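Local coordinates for protein putative dihydrodipicolinate synthase (Thermus thermophilus, PDB 2PCQ) that belongs to the dihydrodipicolinate synthetase family of TIM-barrel proteins, assembles from four chains and carries a bound potassium ion, at residues A89-A94 and N147-K152; G107-Y112 and V139-P144; L121-V126 and V132-E137; G156-I161 and L185-E190; A162-Q165 and E170-V173. All coordinates share one frame; numbering follows the deposited sequence.

All five contacts gather around strands 91-94, 121-125, 148-153 and 172-175, which are consecutive in the parallel sheet of the TIM barrel. Along the chain, contact 3 is nested within contact 2, which is nested within contact 1; contact 5 likewise lies inside contact 4. Contact 1 is in the barrel interior, while contacts 2 and 4 join elements of the outer layer. Contacts 2 and 3 share helix 136-142 and have centres about 9 Å apart; contacts 4 and 5 share helix 158-167, with centres about 8 Å apart. Segments of contacts 1, 2 and 5 converge on the potassium ion, so this part of the barrel both binds the ion and, through contacts 2 to 5, faces neighbouring subunits.

Contact 1 (A89-A94 and N147-K152); sequences AMALLA and NVLGIK. With K (potassium ion), chain B.
Lys152 packs the start of its side chain against Leu93 inside the barrel. Its CB sits 3.5 Å from Leu93 CD2. CG then continues anti to the backbone N (chi1 175°), and the rest of the chain stays extended, which carries CD past the other leucine methyl, 3.7 Å from Leu93 CD1. The two side chains cross at about a right angle, so the leucine fork meets the lysine methylenes crosswise. Beyond CD the lysine leaves Leu93 behind, and NZ is hydrogen-bonded to the hydroxyl of Tyr124, on the strand that lies between these two. Leu93 also touches Phe122 and Tyr124 of that strand.

Nearer the start of both strands a second, lighter touch is made: Leu149 reaches over with CD1 to Ala91 CB at 4.1 Å. At that same end the carbonyl O of Val148 points out of the contact and binds the potassium ion at 3.0 Å.

Strands 91-94 and 148-153 are not neighbours in the sheet, since strand 121-125 runs between them. Their meeting is therefore made by side chains alone, Ala91 with Leu149 in one layer and Leu93 with Lys152 in another, as in the layered interior of a TIM barrel.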
# COMPACT_ATOMS: atom_id res chain seq x y z
N ALA A 89 14.94 -24.97 24.21
CA ALA A 89 14.66 -24.67 22.81
C ALA A 89 15.92 -24.71 21.97
O ALA A 89 16.97 -24.22 22.39
CB ALA A 89 13.99 -23.29 22.69
N MSE A 90 15.81 -25.28 20.78
CA MSE A 90 16.92 -25.40 19.84
C MSE A 90 17.32 -24.02 19.31
O MSE A 90 18.50 -23.74 19.08
CB MSE A 90 16.49 -26.32 18.69
CG MSE A 90 17.10 -26.00 17.35
SE MSE A 90 16.48 -27.28 16.06
CE MSE A 90 14.59 -26.71 16.02
N ALA A 91 16.33 -23.14 19.14
CA ALA A 91 16.59 -21.79 18.65
C ALA A 91 15.34 -20.94 18.75
O ALA A 91 14.24 -21.44 18.99
CB ALA A 91 17.08 -21.83 17.21
N LEU A 92 15.52 -19.63 18.58
CA LEU A 92 14.41 -18.69 18.62
C LEU A 92 14.02 -18.34 17.19
O LEU A 92 14.79 -18.56 16.26
CB LEU A 92 14.84 -17.40 19.33
CG LEU A 92 15.33 -17.46 20.77
CD1 LEU A 92 15.98 -16.13 21.13
CD2 LEU A 92 14.17 -17.76 21.70
N LEU A 93 12.81 -17.83 17.04
CA LEU A 93 12.31 -17.38 15.75
C LEU A 93 11.83 -15.98 16.13
O LEU A 93 10.72 -15.81 16.63
CB LEU A 93 11.14 -18.25 15.27
CG LEU A 93 11.39 -18.95 13.93
CD1 LEU A 93 10.21 -19.84 13.56
CD2 LEU A 93 11.62 -17.91 12.85
N ALA A 94 12.70 -15.00 15.93
CA ALA A 94 12.39 -13.63 16.32
C ALA A 94 11.99 -12.67 15.21
O ALA A 94 12.62 -12.60 14.16
CB ALA A 94 13.58 -13.05 17.08
N ASN A 147 25.29 -17.44 14.99
CA ASN A 147 24.04 -17.78 15.67
C ASN A 147 22.75 -17.40 14.95
O ASN A 147 21.66 -17.59 15.48
CB ASN A 147 24.03 -17.20 17.09
CG ASN A 147 24.39 -18.24 18.14
OD1 ASN A 147 24.34 -17.96 19.34
ND2 ASN A 147 24.74 -19.43 17.70
N VAL A 148 22.87 -16.83 13.75
CA VAL A 148 21.69 -16.50 12.97
C VAL A 148 21.61 -17.66 11.99
O VAL A 148 22.14 -17.59 10.89
CB VAL A 148 21.87 -15.17 12.20
CG1 VAL A 148 20.68 -14.93 11.28
CG2 VAL A 148 22.00 -14.01 13.20
N LEU A 149 20.95 -18.74 12.41
CA LEU A 149 20.85 -19.96 11.61
C LEU A 149 20.20 -19.85 10.25
O LEU A 149 20.57 -20.56 9.31
CB LEU A 149 20.14 -21.04 12.42
CG LEU A 149 20.69 -21.25 13.83
CD1 LEU A 149 20.02 -22.46 14.45
CD2 LEU A 149 22.20 -21.44 13.79
N GLY A 150 19.21 -18.97 10.13
CA GLY A 150 18.52 -18.82 8.87
C GLY A 150 17.31 -17.94 9.02
O GLY A 150 17.31 -17.02 9.83
N ILE A 151 16.26 -18.23 8.26
CA ILE A 151 15.07 -17.42 8.32
C ILE A 151 13.79 -18.17 7.98
O ILE A 151 13.80 -19.08 7.15
CB ILE A 151 15.19 -16.22 7.35
CG1 ILE A 151 13.99 -15.29 7.48
CG2 ILE A 151 15.27 -16.74 5.91
CD1 ILE A 151 14.14 -13.99 6.69
N LYS A 152 12.71 -17.82 8.67
CA LYS A 152 11.42 -18.39 8.35
C LYS A 152 10.75 -17.22 7.65
O LYS A 152 10.56 -16.15 8.24
CB LYS A 152 10.60 -18.76 9.60
CG LYS A 152 9.20 -19.24 9.23
CD LYS A 152 8.29 -19.49 10.43
CE LYS A 152 6.87 -19.79 9.96
NZ LYS A 152 5.88 -19.84 11.07
K K B . 24.83 -18.07 9.70
O HOH W 1 27.96 -17.98 9.67
O HOH W 2 24.84 -20.90 11.02

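Contact 2 (G107-Y112 and V139-P144); sequences GLLRYY and VEALAP. With K (potassium ion), chain B.
Helices 107-118 and 136-142 come closest at Leu109 and Leu142, whose CA atoms are 7.1 Å apart. Leu142 is the centrepiece, sitting between two residues of the other helix. Its CG is met by Leu109 CD2 at 3.7 Å, and its CD2 lies 3.9 Å from that same methyl. The other methyl, Leu142 CD1, turns to the tyrosine and stops 3.6 Å from Tyr112 CD1, approaching the ring at a slant. Tyr112 and Leu142 cross at about a right angle, and Tyr112 CB fills in against Leu142 CD2 at 3.9 Å. Leu142 holds CG beside its own backbone N (chi1 -67°), a setting that spreads its two methyls toward the neighbouring helix. On the exposed side, Leu109 CD2 also grazes Ala141 CB at 4.3 Å.

Strand residue Leu123 touches both Tyr112 and Leu142, so the pair rests on the barrel wall. Helix 107-118 also faces the second subunit, where Arg110 bonds to Pro258 O of that chain.

Contacts between the two segments are purely apolar, so shape and burial hold the helices together here. Their polar groups serve other parts of the fold: Tyr112 OH bonds to Ala94 O, and Ala143 O binds the potassium ion at 2.9 Å.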
# COMPACT_ATOMS: atom_id res chain seq x y z
N GLY A 107 18.96 0.05 14.42
CA GLY A 107 18.59 -0.66 15.64
C GLY A 107 18.09 -2.06 15.33
O GLY A 107 18.04 -2.92 16.21
N LEU A 108 17.71 -2.29 14.07
CA LEU A 108 17.24 -3.61 13.65
C LEU A 108 18.37 -4.62 13.80
O LEU A 108 18.17 -5.72 14.33
CB LEU A 108 16.78 -3.59 12.19
CG LEU A 108 16.34 -4.94 11.62
CD1 LEU A 108 15.07 -5.41 12.32
CD2 LEU A 108 16.09 -4.80 10.13
N LEU A 109 19.55 -4.24 13.32
CA LEU A 109 20.72 -5.11 13.40
C LEU A 109 21.14 -5.26 14.86
O LEU A 109 21.49 -6.36 15.30
CB LEU A 109 21.87 -4.53 12.58
CG LEU A 109 21.58 -4.31 11.09
CD1 LEU A 109 22.80 -3.68 10.42
CD2 LEU A 109 21.23 -5.63 10.43
N ARG A 110 21.09 -4.17 15.61
CA ARG A 110 21.46 -4.21 17.02
C ARG A 110 20.55 -5.18 17.78
O ARG A 110 21.00 -5.89 18.67
CB ARG A 110 21.36 -2.82 17.67
CG ARG A 110 22.36 -1.81 17.13
CD ARG A 110 22.52 -0.64 18.10
NE ARG A 110 21.32 0.19 18.20
CZ ARG A 110 20.96 1.12 17.32
NH1 ARG A 110 21.72 1.35 16.25
NH2 ARG A 110 19.86 1.83 17.51
N TYR A 111 19.27 -5.19 17.42
CA TYR A 111 18.30 -6.07 18.07
C TYR A 111 18.68 -7.54 17.88
O TYR A 111 18.84 -8.28 18.85
CB TYR A 111 16.90 -5.82 17.49
CG TYR A 111 15.79 -6.58 18.18
CD1 TYR A 111 15.43 -6.29 19.50
CD2 TYR A 111 15.11 -7.60 17.52
CE1 TYR A 111 14.41 -7.01 20.13
CE2 TYR A 111 14.10 -8.32 18.15
CZ TYR A 111 13.75 -8.02 19.45
OH TYR A 111 12.75 -8.73 20.07
N TYR A 112 18.83 -7.95 16.63
CA TYR A 112 19.17 -9.33 16.33
C TYR A 112 20.55 -9.76 16.82
O TYR A 112 20.73 -10.89 17.25
CB TYR A 112 19.06 -9.58 14.82
CG TYR A 112 17.63 -9.73 14.34
CD1 TYR A 112 17.06 -8.82 13.46
CD2 TYR A 112 16.85 -10.80 14.78
CE1 TYR A 112 15.74 -8.97 13.02
CE2 TYR A 112 15.53 -10.96 14.35
CZ TYR A 112 14.99 -10.04 13.47
OH TYR A 112 13.70 -10.21 13.03
N VAL A 139 18.94 -8.86 6.00
CA VAL A 139 19.11 -10.31 6.08
C VAL A 139 20.54 -10.69 5.67
O VAL A 139 21.17 -11.54 6.30
CB VAL A 139 18.11 -11.06 5.17
CG1 VAL A 139 18.37 -12.56 5.23
CG2 VAL A 139 16.67 -10.75 5.60
N GLU A 140 21.04 -10.06 4.62
CA GLU A 140 22.39 -10.35 4.14
C GLU A 140 23.46 -9.90 5.14
O GLU A 140 24.50 -10.54 5.27
CB GLU A 140 22.62 -9.71 2.77
CG GLU A 140 24.04 -9.92 2.24
CD GLU A 140 24.14 -9.73 0.74
OE1 GLU A 140 23.35 -8.95 0.18
OE2 GLU A 140 25.03 -10.35 0.12
N ALA A 141 23.20 -8.81 5.84
CA ALA A 141 24.15 -8.31 6.83
C ALA A 141 24.19 -9.22 8.05
O ALA A 141 25.23 -9.40 8.67
CB ALA A 141 23.77 -6.89 7.25
N LEU A 142 23.04 -9.81 8.39
CA LEU A 142 22.94 -10.70 9.54
C LEU A 142 23.35 -12.14 9.25
O LEU A 142 23.78 -12.86 10.15
CB LEU A 142 21.51 -10.68 10.09
CG LEU A 142 21.06 -9.35 10.71
CD1 LEU A 142 19.56 -9.33 10.88
CD2 LEU A 142 21.77 -9.15 12.04
N ALA A 143 23.20 -12.54 8.00
CA ALA A 143 23.52 -13.90 7.58
C ALA A 143 24.90 -14.42 7.99
O ALA A 143 25.05 -15.60 8.29
CB ALA A 143 23.35 -14.03 6.07
N PRO A 144 25.94 -13.58 8.00
CA PRO A 144 27.25 -14.13 8.39
C PRO A 144 27.37 -14.56 9.86
O PRO A 144 28.19 -15.41 10.20
CB PRO A 144 28.22 -13.00 8.04
CG PRO A 144 27.54 -12.32 6.88
CD PRO A 144 26.11 -12.26 7.36
K K B . 24.83 -18.07 9.70
O HOH W 1 27.96 -17.98 9.67
O HOH W 2 24.84 -20.90 11.02

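Contact 3 (L121-V126 and V132-E137); sequences LFLYHV and VDLPLE
His125 and Leu134 slide past each other in opposite directions, bringing Leu134 CB to 3.6 Å from His125 ND1. With CG anti to the backbone N in both (chi1 -177° and 179°), the imidazole is laid beside Leu134 CB. Leu134 CD2 reaches back as far as Leu123 CB, 4.0 Å away, and this gives the strand a second apolar partner on the same side.

A water molecule completes the first shell. It lies in the plane of the imidazole at its edge, 2.9 Å from His125 ND1, and gives a hydrogen to Val132 O at 2.8 Å, thereby linking ring and backbone. Asp133 OD1 approaches His125 CE1 obliquely, at 3.7 Å, its carboxylate turned 69° from the imidazole plane.

Further out, Arg160 packs on the imidazole and bonds to Leu134 O, with a long and weak ion pair to Asp133. Leu134 also leans on Leu108 of helix 107-118.

Across this contact the imidazole is held by the in-plane water at ND1 and by the packing of Leu134, with Arg160 against it from outside. The aspartate is near enough to influence the ring electrostatically, perhaps, but Asp133 OD1 stays 4.2 Å from His125 NE2, short of a salt bridge.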
# COMPACT_ATOMS: atom_id res chain seq x y z
N LEU A 121 19.23 -18.27 16.63
CA LEU A 121 17.92 -17.86 16.18
C LEU A 121 17.73 -17.82 14.68
O LEU A 121 18.69 -17.78 13.91
CB LEU A 121 17.52 -16.49 16.78
CG LEU A 121 17.97 -15.08 16.34
CD1 LEU A 121 19.06 -14.58 17.25
CD2 LEU A 121 18.41 -15.05 14.89
N PHE A 122 16.46 -17.83 14.28
CA PHE A 122 16.07 -17.73 12.88
C PHE A 122 15.38 -16.38 12.80
O PHE A 122 14.69 -15.97 13.73
CB PHE A 122 15.05 -18.82 12.53
CG PHE A 122 15.66 -20.17 12.28
CD1 PHE A 122 16.05 -20.54 11.00
CD2 PHE A 122 15.82 -21.08 13.33
CE1 PHE A 122 16.60 -21.80 10.76
CE2 PHE A 122 16.37 -22.34 13.10
CZ PHE A 122 16.76 -22.70 11.81
N LEU A 123 15.58 -15.67 11.69
CA LEU A 123 14.91 -14.39 11.50
C LEU A 123 13.47 -14.78 11.18
O LEU A 123 13.23 -15.81 10.55
CB LEU A 123 15.54 -13.62 10.34
CG LEU A 123 17.05 -13.37 10.46
CD1 LEU A 123 17.53 -12.51 9.30
CD2 LEU A 123 17.35 -12.67 11.79
N TYR A 124 12.51 -13.97 11.63
CA TYR A 124 11.10 -14.27 11.40
C TYR A 124 10.44 -13.16 10.60
O TYR A 124 10.15 -12.09 11.13
CB TYR A 124 10.39 -14.45 12.75
CG TYR A 124 9.12 -15.28 12.70
CD1 TYR A 124 8.55 -15.77 13.87
CD2 TYR A 124 8.50 -15.61 11.49
CE1 TYR A 124 7.41 -16.57 13.85
CE2 TYR A 124 7.36 -16.41 11.45
CZ TYR A 124 6.83 -16.90 12.64
OH TYR A 124 5.73 -17.73 12.63
N HIS A 125 10.20 -13.43 9.32
CA HIS A 125 9.56 -12.46 8.45
C HIS A 125 8.12 -12.90 8.16
O HIS A 125 7.88 -13.78 7.33
CB HIS A 125 10.34 -12.34 7.14
CG HIS A 125 9.79 -11.32 6.19
ND1 HIS A 125 9.57 -10.00 6.56
CD2 HIS A 125 9.43 -11.40 4.89
CE1 HIS A 125 9.10 -9.33 5.52
NE2 HIS A 125 9.00 -10.15 4.50
N VAL A 126 7.17 -12.28 8.85
CA VAL A 126 5.76 -12.60 8.66
C VAL A 126 4.98 -11.28 8.65
O VAL A 126 4.17 -11.00 9.54
CB VAL A 126 5.27 -13.59 9.80
CG1 VAL A 126 5.57 -13.01 11.18
CG2 VAL A 126 3.79 -13.91 9.63
N VAL A 132 5.51 -5.09 9.14
CA VAL A 132 6.75 -4.36 8.96
C VAL A 132 7.65 -5.20 8.07
O VAL A 132 7.53 -6.42 8.02
CB VAL A 132 7.49 -4.07 10.30
CG1 VAL A 132 6.65 -3.15 11.17
CG2 VAL A 132 7.82 -5.37 11.01
N ASP A 133 8.57 -4.54 7.38
CA ASP A 133 9.47 -5.23 6.48
C ASP A 133 10.77 -5.66 7.16
O ASP A 133 11.11 -5.18 8.25
CB ASP A 133 9.77 -4.32 5.28
CG ASP A 133 10.56 -5.02 4.19
OD1 ASP A 133 10.27 -6.20 3.91
OD2 ASP A 133 11.47 -4.38 3.61
N LEU A 134 11.46 -6.60 6.54
CA LEU A 134 12.75 -7.09 7.00
C LEU A 134 13.54 -7.10 5.69
O LEU A 134 13.59 -8.10 4.98
CB LEU A 134 12.65 -8.51 7.57
CG LEU A 134 13.98 -9.11 8.07
CD1 LEU A 134 14.66 -8.16 9.04
CD2 LEU A 134 13.72 -10.44 8.75
N PRO A 135 14.13 -5.94 5.35
CA PRO A 135 14.92 -5.76 4.12
C PRO A 135 15.90 -6.88 3.85
O PRO A 135 16.53 -7.40 4.77
CB PRO A 135 15.61 -4.43 4.36
CG PRO A 135 14.62 -3.68 5.20
CD PRO A 135 14.19 -4.73 6.18
N LEU A 136 16.03 -7.26 2.58
CA LEU A 136 16.96 -8.30 2.20
C LEU A 136 18.38 -7.83 2.53
O LEU A 136 19.26 -8.64 2.83
CB LEU A 136 16.83 -8.61 0.70
CG LEU A 136 15.49 -9.26 0.31
CD1 LEU A 136 15.38 -9.39 -1.21
CD2 LEU A 136 15.38 -10.62 0.98
N GLU A 137 18.60 -6.52 2.50
CA GLU A 137 19.91 -5.96 2.84
C GLU A 137 20.25 -6.33 4.28
O GLU A 137 21.38 -6.68 4.59
CB GLU A 137 19.92 -4.43 2.71
CG GLU A 137 19.86 -3.88 1.29
CD GLU A 137 18.52 -4.14 0.61
OE1 GLU A 137 17.48 -4.18 1.30
OE2 GLU A 137 18.52 -4.28 -0.64
O HOH W 3 9.31 -8.37 8.92

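Contact 4 (G156-I161 and L185-E190); sequences GDLSRI and LALGAE
Leu187 reaches into the first turn of helix 158-167 and makes the close part of this contact. Its methyl CD1 settles against Leu158, 3.8 Å from CB and 3.7 Å from the carbonyl O. With CG beside its own backbone N (chi1 -69°), Leu187 sends this branch to Leu158 and leaves its root to Ile161. Further along the helix, Ala162 and Gln165 also touch Leu187.

Away from Leu158 the direct contact thins to one methyl, Ile161 CG2, which lies 3.7 Å from Leu187 CB and 3.5 Å from Leu187 O. Beside it one water donates hydrogens to Ile161 O at 2.9 Å and to Leu187 O at 2.7 Å, bridging the two backbones. Exposed Gly188 follows there. The third subunit closes over the tight side: Leu158 meets Leu158 of that chain, and Gln223 of that chain packs on Leu187.

Each helix end here is capped: one at its start, the other at its close. Asp157 is the N-cap of helix 158-167, its OD1 taking Ser159 N at 2.9 Å on the anti side, 32° out of the carboxylate plane. Helix 181-186 stops in a Schellman motif, with Gly188 at positive phi (91°) as the C-prime residue, Ala189 N bonding back to Ala184 O and Gly188 N to Leu185 O. The contact thus joins the beginning of one outer helix of the TIM barrel to the end of the next.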
# COMPACT_ATOMS: atom_id res chain seq x y z
N GLY A 156 5.34 -15.20 1.35
CA GLY A 156 4.77 -15.72 0.12
C GLY A 156 5.39 -14.99 -1.07
O GLY A 156 4.95 -15.14 -2.20
N ASP A 157 6.41 -14.18 -0.80
CA ASP A 157 7.09 -13.45 -1.86
C ASP A 157 8.32 -14.28 -2.20
O ASP A 157 9.36 -14.14 -1.55
CB ASP A 157 7.51 -12.05 -1.37
CG ASP A 157 8.28 -11.27 -2.42
OD1 ASP A 157 8.68 -11.86 -3.45
OD2 ASP A 157 8.50 -10.05 -2.22
N LEU A 158 8.20 -15.13 -3.20
CA LEU A 158 9.30 -16.01 -3.57
C LEU A 158 10.52 -15.33 -4.18
O LEU A 158 11.53 -15.99 -4.42
CB LEU A 158 8.80 -17.14 -4.48
CG LEU A 158 7.71 -18.05 -3.87
CD1 LEU A 158 7.83 -19.45 -4.43
CD2 LEU A 158 7.84 -18.11 -2.37
N SER A 159 10.43 -14.02 -4.42
CA SER A 159 11.58 -13.28 -4.93
C SER A 159 12.60 -13.28 -3.79
O SER A 159 13.81 -13.35 -4.02
CB SER A 159 11.21 -11.84 -5.28
OG SER A 159 10.53 -11.78 -6.52
N ARG A 160 12.10 -13.21 -2.56
CA ARG A 160 12.96 -13.21 -1.39
C ARG A 160 13.62 -14.57 -1.24
O ARG A 160 14.82 -14.66 -0.97
CB ARG A 160 12.16 -12.87 -0.13
CG ARG A 160 11.63 -11.43 -0.09
CD ARG A 160 10.75 -11.18 1.13
NE ARG A 160 11.46 -11.40 2.39
CZ ARG A 160 12.11 -10.46 3.07
NH1 ARG A 160 12.13 -9.21 2.63
NH2 ARG A 160 12.74 -10.77 4.20
N ILE A 161 12.85 -15.64 -1.42
CA ILE A 161 13.37 -17.00 -1.31
C ILE A 161 14.47 -17.20 -2.36
O ILE A 161 15.52 -17.77 -2.07
CB ILE A 161 12.26 -18.06 -1.55
CG1 ILE A 161 11.11 -17.84 -0.56
CG2 ILE A 161 12.84 -19.46 -1.41
CD1 ILE A 161 11.45 -18.10 0.88
N LEU A 185 10.34 -24.73 -2.44
CA LEU A 185 11.28 -25.85 -2.46
C LEU A 185 12.16 -25.78 -3.70
O LEU A 185 13.36 -26.01 -3.64
CB LEU A 185 10.52 -27.18 -2.42
CG LEU A 185 9.73 -27.47 -1.14
CD1 LEU A 185 9.06 -28.84 -1.25
CD2 LEU A 185 10.67 -27.44 0.07
N ALA A 186 11.54 -25.47 -4.84
CA ALA A 186 12.27 -25.37 -6.09
C ALA A 186 13.31 -24.27 -5.95
O ALA A 186 14.40 -24.35 -6.53
CB ALA A 186 11.32 -25.05 -7.23
N LEU A 187 12.97 -23.24 -5.17
CA LEU A 187 13.86 -22.12 -4.96
C LEU A 187 14.78 -22.26 -3.74
O LEU A 187 15.23 -21.26 -3.17
CB LEU A 187 13.05 -20.81 -4.90
CG LEU A 187 12.44 -20.42 -6.26
CD1 LEU A 187 11.48 -19.25 -6.09
CD2 LEU A 187 13.56 -20.06 -7.25
N GLY A 188 15.04 -23.50 -3.33
CA GLY A 188 15.97 -23.75 -2.24
C GLY A 188 15.57 -23.84 -0.78
O GLY A 188 16.44 -24.08 0.06
N ALA A 189 14.30 -23.66 -0.45
CA ALA A 189 13.90 -23.75 0.96
C ALA A 189 14.23 -25.13 1.52
O ALA A 189 14.06 -26.15 0.84
CB ALA A 189 12.41 -23.47 1.10
N GLU A 190 14.71 -25.15 2.76
CA GLU A 190 15.06 -26.40 3.43
C GLU A 190 13.79 -27.15 3.80
O GLU A 190 13.77 -28.38 3.87
CB GLU A 190 15.89 -26.12 4.69
CG GLU A 190 16.27 -27.37 5.48
CD GLU A 190 17.03 -27.04 6.75
OE1 GLU A 190 18.09 -26.38 6.66
OE2 GLU A 190 16.58 -27.43 7.84
O HOH W 4 15.98 -20.25 -0.74

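Contact 5 (A162-Q165 and E170-V173); sequences AFYQ and EFRV. With K (potassium ion), chain B.
This is a small apolar contact of helix on strand within a beta-alpha-beta unit: helix 158-167 follows strand 148-153 and packs through Tyr164 on the start of strand 172-175. Val173 is the main partner. Its CG2 lies 3.5 Å from Tyr164 CB and 3.6 Å from CD2 of the ring, while the other methyl, Val173 CG1, reaches that same ring carbon at 3.8 Å. Tyrosine and valine cross at about a right angle, the methyl pair meeting CB and CD2 at a slant. In Tyr164, chi1 of -50° sends the ring off the helix toward the strand, and its turn about the CB-CG bond (chi2 -41°) puts CD2 by the valine. The opposite ortho carbon, Tyr164 CD1, makes a looser touch with Phe171 CE1 at 4.5 Å.

The hydroxyl of Tyr164 is hydrogen-bonded to Asp153, with a weak second bond to Arg160, so the hydroxyl is tied as well as the root of the side chain.

Glu170, just ahead of the strand, gives its carbonyl O to the potassium ion at a rather long 3.2 Å. Its OE1 accepts from a water, 3.0 Å away, that itself sits on the ion. Ala143, His145 and Val148 supply further carbonyl oxygens.

Around the contact, Tyr164 also touches Ile151 of strand 148-153 and Leu136 of helix 136-142, and Phe171 fills in against Val139 and Ile151. Phe163, next to Tyr164, packs on Phe227 of the third subunit, so helix 158-167 lies between the barrel wall and that chain.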
# COMPACT_ATOMS: atom_id res chain seq x y z
N ALA A 162 14.21 -16.74 -3.58
CA ALA A 162 15.17 -16.87 -4.67
C ALA A 162 16.46 -16.12 -4.33
O ALA A 162 17.56 -16.56 -4.66
CB ALA A 162 14.57 -16.32 -5.97
N PHE A 163 16.31 -14.98 -3.66
CA PHE A 163 17.45 -14.17 -3.25
C PHE A 163 18.32 -14.96 -2.27
O PHE A 163 19.53 -15.05 -2.45
CB PHE A 163 16.97 -12.87 -2.58
CG PHE A 163 18.09 -12.06 -1.98
CD1 PHE A 163 18.76 -11.11 -2.75
CD2 PHE A 163 18.47 -12.25 -0.66
CE1 PHE A 163 19.80 -10.35 -2.20
CE2 PHE A 163 19.51 -11.51 -0.10
CZ PHE A 163 20.18 -10.56 -0.87
N TYR A 164 17.71 -15.52 -1.23
CA TYR A 164 18.48 -16.28 -0.24
C TYR A 164 19.25 -17.39 -0.94
O TYR A 164 20.42 -17.64 -0.65
CB TYR A 164 17.56 -16.92 0.81
CG TYR A 164 16.54 -16.01 1.46
CD1 TYR A 164 16.86 -14.71 1.83
CD2 TYR A 164 15.26 -16.47 1.73
CE1 TYR A 164 15.92 -13.88 2.45
CE2 TYR A 164 14.31 -15.66 2.35
CZ TYR A 164 14.65 -14.37 2.71
OH TYR A 164 13.70 -13.57 3.31
N GLN A 165 18.57 -18.06 -1.87
CA GLN A 165 19.15 -19.18 -2.61
C GLN A 165 20.37 -18.79 -3.45
O GLN A 165 21.37 -19.50 -3.46
CB GLN A 165 18.09 -19.80 -3.53
CG GLN A 165 18.61 -20.94 -4.40
CD GLN A 165 17.56 -21.48 -5.34
OE1 GLN A 165 16.94 -20.72 -6.09
NE2 GLN A 165 17.35 -22.79 -5.32
N GLU A 170 25.28 -21.01 4.14
CA GLU A 170 25.23 -21.18 5.59
C GLU A 170 23.99 -20.43 6.10
O GLU A 170 24.04 -19.79 7.15
CB GLU A 170 26.48 -20.60 6.25
CG GLU A 170 27.77 -21.33 5.96
CD GLU A 170 28.96 -20.75 6.70
OE1 GLU A 170 28.77 -19.75 7.44
OE2 GLU A 170 30.08 -21.28 6.56
N PHE A 171 22.90 -20.51 5.35
CA PHE A 171 21.67 -19.82 5.73
C PHE A 171 20.47 -20.70 5.38
O PHE A 171 20.09 -20.83 4.22
CB PHE A 171 21.58 -18.48 5.01
CG PHE A 171 20.67 -17.50 5.67
CD1 PHE A 171 19.48 -17.11 5.06
CD2 PHE A 171 20.99 -16.96 6.91
CE1 PHE A 171 18.63 -16.19 5.66
CE2 PHE A 171 20.15 -16.04 7.53
CZ PHE A 171 18.97 -15.65 6.91
N ARG A 172 19.88 -21.28 6.41
CA ARG A 172 18.76 -22.19 6.26
C ARG A 172 17.43 -21.47 6.10
O ARG A 172 16.97 -20.75 6.98
CB ARG A 172 18.73 -23.13 7.47
CG ARG A 172 20.05 -23.90 7.61
CD ARG A 172 20.15 -24.57 8.96
NE ARG A 172 19.05 -25.49 9.18
CZ ARG A 172 18.77 -26.05 10.35
NH1 ARG A 172 19.52 -25.76 11.41
NH2 ARG A 172 17.75 -26.89 10.46
N VAL A 173 16.80 -21.70 4.95
CA VAL A 173 15.54 -21.06 4.63
C VAL A 173 14.32 -21.94 4.82
O VAL A 173 14.23 -23.03 4.26
CB VAL A 173 15.54 -20.56 3.17
CG1 VAL A 173 14.21 -19.92 2.83
CG2 VAL A 173 16.69 -19.58 2.95
K K B . 24.83 -18.07 9.70
O HOH W 1 27.96 -17.98 9.67
O HOH W 2 24.84 -20.90 11.02